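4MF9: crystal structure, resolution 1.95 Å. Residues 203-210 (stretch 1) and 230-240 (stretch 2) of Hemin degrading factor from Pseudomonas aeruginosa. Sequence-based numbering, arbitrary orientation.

Stretch 1 203-210: ALREGWAA
Stretch 2 230-240: QALRLAGGEWA

Two segments of one chain of the Pseudomonas aeruginosa hemin degrading factor pack with helix axes perpendicular: the N-to-C directions differ by 90° (signed crossing angle -90°), and the axes approach to 10.0 Å. Stretch 1 lies in a helix already under way at Ala-203, with phi/psi near -60/-45 through Trp-208, -59/-30 at Ala-209 and -87/-3 at Ala-210, and with i to i+4 hydrogen bonds such as Trp-208 N to Leu-204 O (2.8 Å). Stretch 2 enters at Gln-230 in a helix already under way; the backbone bonds at Leu-234 N and Ala-235 N are weak, among them Ala-235 N to Ala-231 O (2.8 Å), and Leu-234 is at -94/-9. Gly-236 then breaks the helix at phi/psi 104/152, and its carbonyl O gathers the following turn by accepting from Trp-239 N (2.9 Å) and Ala-240 N (3.0 Å). Ala-240 is extended (-160/131). The register is set where Arg-205 CA lies 5.8 Å from Ala-235 CA, and the contact buries 533 Å², both sides summed.

Polar contacts centre on Arg-205 (chi1 m, chi2 t, chi3 111°, chi4 -116°). Its CA-to-CB bond points sideways, but the end of the side chain comes nearer to stretch 2. Arg-205 NE donates to Ala-235 O at 2.7 Å with an angle of 145°, so a charged donor meets the backbone carbonyl just before Gly-236; Arg-205 NH2 adds a weak bond to the same Ala-235 O at 3.1 Å. Glu-238 (chi1 p, chi2 m, chi3 30°) brings its carboxylate to the guanidinium edge as a salt-bridge partner. The modelled separation of Arg-205 NH2 and Glu-238 OE2, 2.0 Å, is too short to be physical, so the charge pairing is clearer than its exact geometry. Gly-236 suits this corner: its backbone angles by themselves call for glycine. One water links the stretches, donating to Arg-205 O (3.1 Å) and accepting from Trp-239 NE1 (2.8 Å), which satisfies the indole nitrogen.

Aromatic contacts join Trp-208 (chi1 t, chi2 -57°) and Trp-239 (chi1 m, chi2 122°), whose CA-to-CB bonds both point toward the opposing stretch. Their five-membered rings lie obliquely, centroids 4.1 Å apart and planes at 34°, with Trp-208 CD1 3.4 Å from Trp-239 CD2. Two CH-pi contacts cover the Trp-208 face: Ala-235 CB sits 3.9 Å from the centroid of the Trp-208 six-membered ring, and Trp-239 CB lies 3.9 Å from the centroid of the Trp-208 five-membered ring. The small alanine methyl thus lies against the flat indole, with Ala-235 CB 3.7 Å from Trp-208 CZ3.

Aliphatic packing extends the apolar surface. Leu-232 (m, t) points away at CA-to-CB, yet its end comes nearer, placing CD2 3.6 Å from Trp-208 CH2 at the ring edge. Leu-204 (chi1 t, chi2 -147°) directs CD1 to Ala-231 CB (4.1 Å) and to CB of Leu-234 (m, t) at 4.2 Å. Ala-209 CB meets Trp-239 CZ2 at 3.9 Å.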

# COMPACT_ATOMS: atom_id res chain seq x y z
N ALA A 203 31.19 1.93 4.75
CA ALA A 203 30.82 1.15 3.59
C ALA A 203 29.45 1.51 3.08
O ALA A 203 29.29 1.74 1.96
CB ALA A 203 30.90 -0.33 3.89
N LEU A 204 28.51 1.64 3.99
CA LEU A 204 27.17 2.02 3.64
C LEU A 204 27.13 3.36 2.95
O LEU A 204 26.60 3.45 1.90
CB LEU A 204 26.40 2.14 4.94
CG LEU A 204 24.90 2.20 5.03
CD1 LEU A 204 24.47 3.07 6.16
CD2 LEU A 204 24.19 2.49 3.76
N ARG A 205 27.81 4.32 3.50
CA ARG A 205 27.95 5.64 2.89
C ARG A 205 28.65 5.59 1.54
O ARG A 205 28.26 6.25 0.61
CB ARG A 205 28.71 6.58 3.80
CG ARG A 205 28.01 7.11 5.01
CD ARG A 205 28.91 8.09 5.78
NE ARG A 205 28.33 9.41 5.61
CZ ARG A 205 28.87 10.45 5.00
NH1 ARG A 205 30.09 10.43 4.50
NH2 ARG A 205 28.16 11.54 4.92
N GLU A 206 29.68 4.77 1.46
CA GLU A 206 30.35 4.63 0.19
C GLU A 206 29.45 4.09 -0.89
O GLU A 206 29.31 4.68 -1.93
CB GLU A 206 31.60 3.76 0.34
CG GLU A 206 32.38 3.67 -0.94
CD GLU A 206 33.77 3.01 -0.80
OE1 GLU A 206 34.24 2.72 0.32
OE2 GLU A 206 34.32 2.80 -1.84
N GLY A 207 28.73 3.03 -0.56
CA GLY A 207 27.74 2.46 -1.46
C GLY A 207 26.60 3.43 -1.77
O GLY A 207 26.10 3.46 -2.90
N TRP A 208 26.20 4.21 -0.77
CA TRP A 208 25.13 5.20 -0.95
C TRP A 208 25.52 6.22 -2.02
O TRP A 208 24.75 6.48 -2.94
CB TRP A 208 24.84 5.93 0.38
CG TRP A 208 23.57 6.78 0.37
CD1 TRP A 208 23.26 7.80 -0.49
CD2 TRP A 208 22.48 6.68 1.28
NE1 TRP A 208 22.03 8.33 -0.17
CE2 TRP A 208 21.53 7.65 0.91
CE3 TRP A 208 22.20 5.85 2.38
CZ2 TRP A 208 20.33 7.83 1.61
CZ3 TRP A 208 21.01 6.03 3.07
CH2 TRP A 208 20.09 7.01 2.68
N ALA A 209 26.70 6.77 -1.89
CA ALA A 209 27.26 7.72 -2.83
C ALA A 209 27.35 7.11 -4.25
O ALA A 209 27.24 7.79 -5.21
CB ALA A 209 28.62 8.16 -2.33
N ALA A 210 27.53 5.81 -4.33
CA ALA A 210 27.68 5.07 -5.57
C ALA A 210 26.36 4.59 -6.23
O ALA A 210 26.34 4.13 -7.35
CB ALA A 210 28.65 3.93 -5.35
N GLN A 230 17.61 3.04 10.32
CA GLN A 230 18.97 2.93 10.78
C GLN A 230 19.96 3.46 9.75
O GLN A 230 20.83 4.17 10.11
CB GLN A 230 19.28 1.48 11.07
CG GLN A 230 20.61 1.15 11.65
CD GLN A 230 20.68 -0.28 12.10
OE1 GLN A 230 20.35 -1.17 11.37
NE2 GLN A 230 21.12 -0.48 13.29
N ALA A 231 19.78 3.11 8.49
CA ALA A 231 20.68 3.61 7.45
C ALA A 231 20.53 5.13 7.27
O ALA A 231 21.51 5.81 7.01
CB ALA A 231 20.42 2.90 6.15
N LEU A 232 19.30 5.64 7.35
CA LEU A 232 19.06 7.08 7.23
C LEU A 232 19.82 7.82 8.32
O LEU A 232 20.48 8.84 8.07
CB LEU A 232 17.57 7.39 7.32
CG LEU A 232 16.67 6.71 6.29
CD1 LEU A 232 15.22 7.18 6.41
CD2 LEU A 232 17.21 6.93 4.90
N ARG A 233 19.76 7.29 9.51
CA ARG A 233 20.41 7.78 10.69
C ARG A 233 21.93 7.81 10.52
O ARG A 233 22.59 8.66 11.02
CB ARG A 233 20.17 6.80 11.80
CG ARG A 233 20.10 7.36 13.16
CD ARG A 233 19.10 6.68 14.04
NE ARG A 233 19.37 5.29 14.33
CZ ARG A 233 18.46 4.34 14.20
NH1 ARG A 233 17.27 4.64 13.77
NH2 ARG A 233 18.74 3.11 14.48
N LEU A 234 22.46 6.80 9.85
CA LEU A 234 23.91 6.64 9.73
C LEU A 234 24.45 7.26 8.44
O LEU A 234 25.67 7.36 8.25
CB LEU A 234 24.29 5.16 9.77
CG LEU A 234 23.89 4.34 11.00
CD1 LEU A 234 24.30 2.89 10.82
CD2 LEU A 234 24.49 4.91 12.27
N ALA A 235 23.55 7.67 7.55
CA ALA A 235 23.97 8.20 6.25
C ALA A 235 24.69 9.54 6.36
O ALA A 235 25.67 9.79 5.64
CB ALA A 235 22.78 8.31 5.32
N GLY A 236 24.20 10.40 7.24
CA GLY A 236 24.75 11.75 7.36
C GLY A 236 23.80 12.74 6.71
O GLY A 236 23.09 12.39 5.76
N GLY A 237 23.82 13.98 7.20
CA GLY A 237 22.88 15.00 6.79
C GLY A 237 22.80 15.32 5.31
O GLY A 237 21.75 15.74 4.82
N GLU A 238 23.88 15.10 4.57
CA GLU A 238 23.81 15.36 3.13
C GLU A 238 22.91 14.34 2.41
O GLU A 238 22.40 14.61 1.32
CB GLU A 238 25.21 15.42 2.50
CG GLU A 238 25.94 14.10 2.38
CD GLU A 238 26.65 13.68 3.65
OE1 GLU A 238 26.18 14.03 4.75
OE2 GLU A 238 27.69 12.99 3.55
N TRP A 239 22.72 13.17 3.02
CA TRP A 239 21.93 12.11 2.38
C TRP A 239 20.54 11.97 3.01
O TRP A 239 19.59 11.54 2.34
CB TRP A 239 22.66 10.76 2.45
CG TRP A 239 24.00 10.69 1.74
CD1 TRP A 239 25.21 10.37 2.30
CD2 TRP A 239 24.25 10.95 0.35
NE1 TRP A 239 26.20 10.42 1.34
CE2 TRP A 239 25.64 10.77 0.13
CE3 TRP A 239 23.44 11.31 -0.74
CZ2 TRP A 239 26.24 10.94 -1.12
CZ3 TRP A 239 24.04 11.49 -1.99
CH2 TRP A 239 25.43 11.30 -2.17
N ALA A 240 20.44 12.29 4.29
CA ALA A 240 19.17 12.10 5.01
C ALA A 240 19.11 12.95 6.27
O ALA A 240 20.04 12.93 7.07
CB ALA A 240 18.98 10.64 5.36
O HOH W 1 28.72 9.26 1.07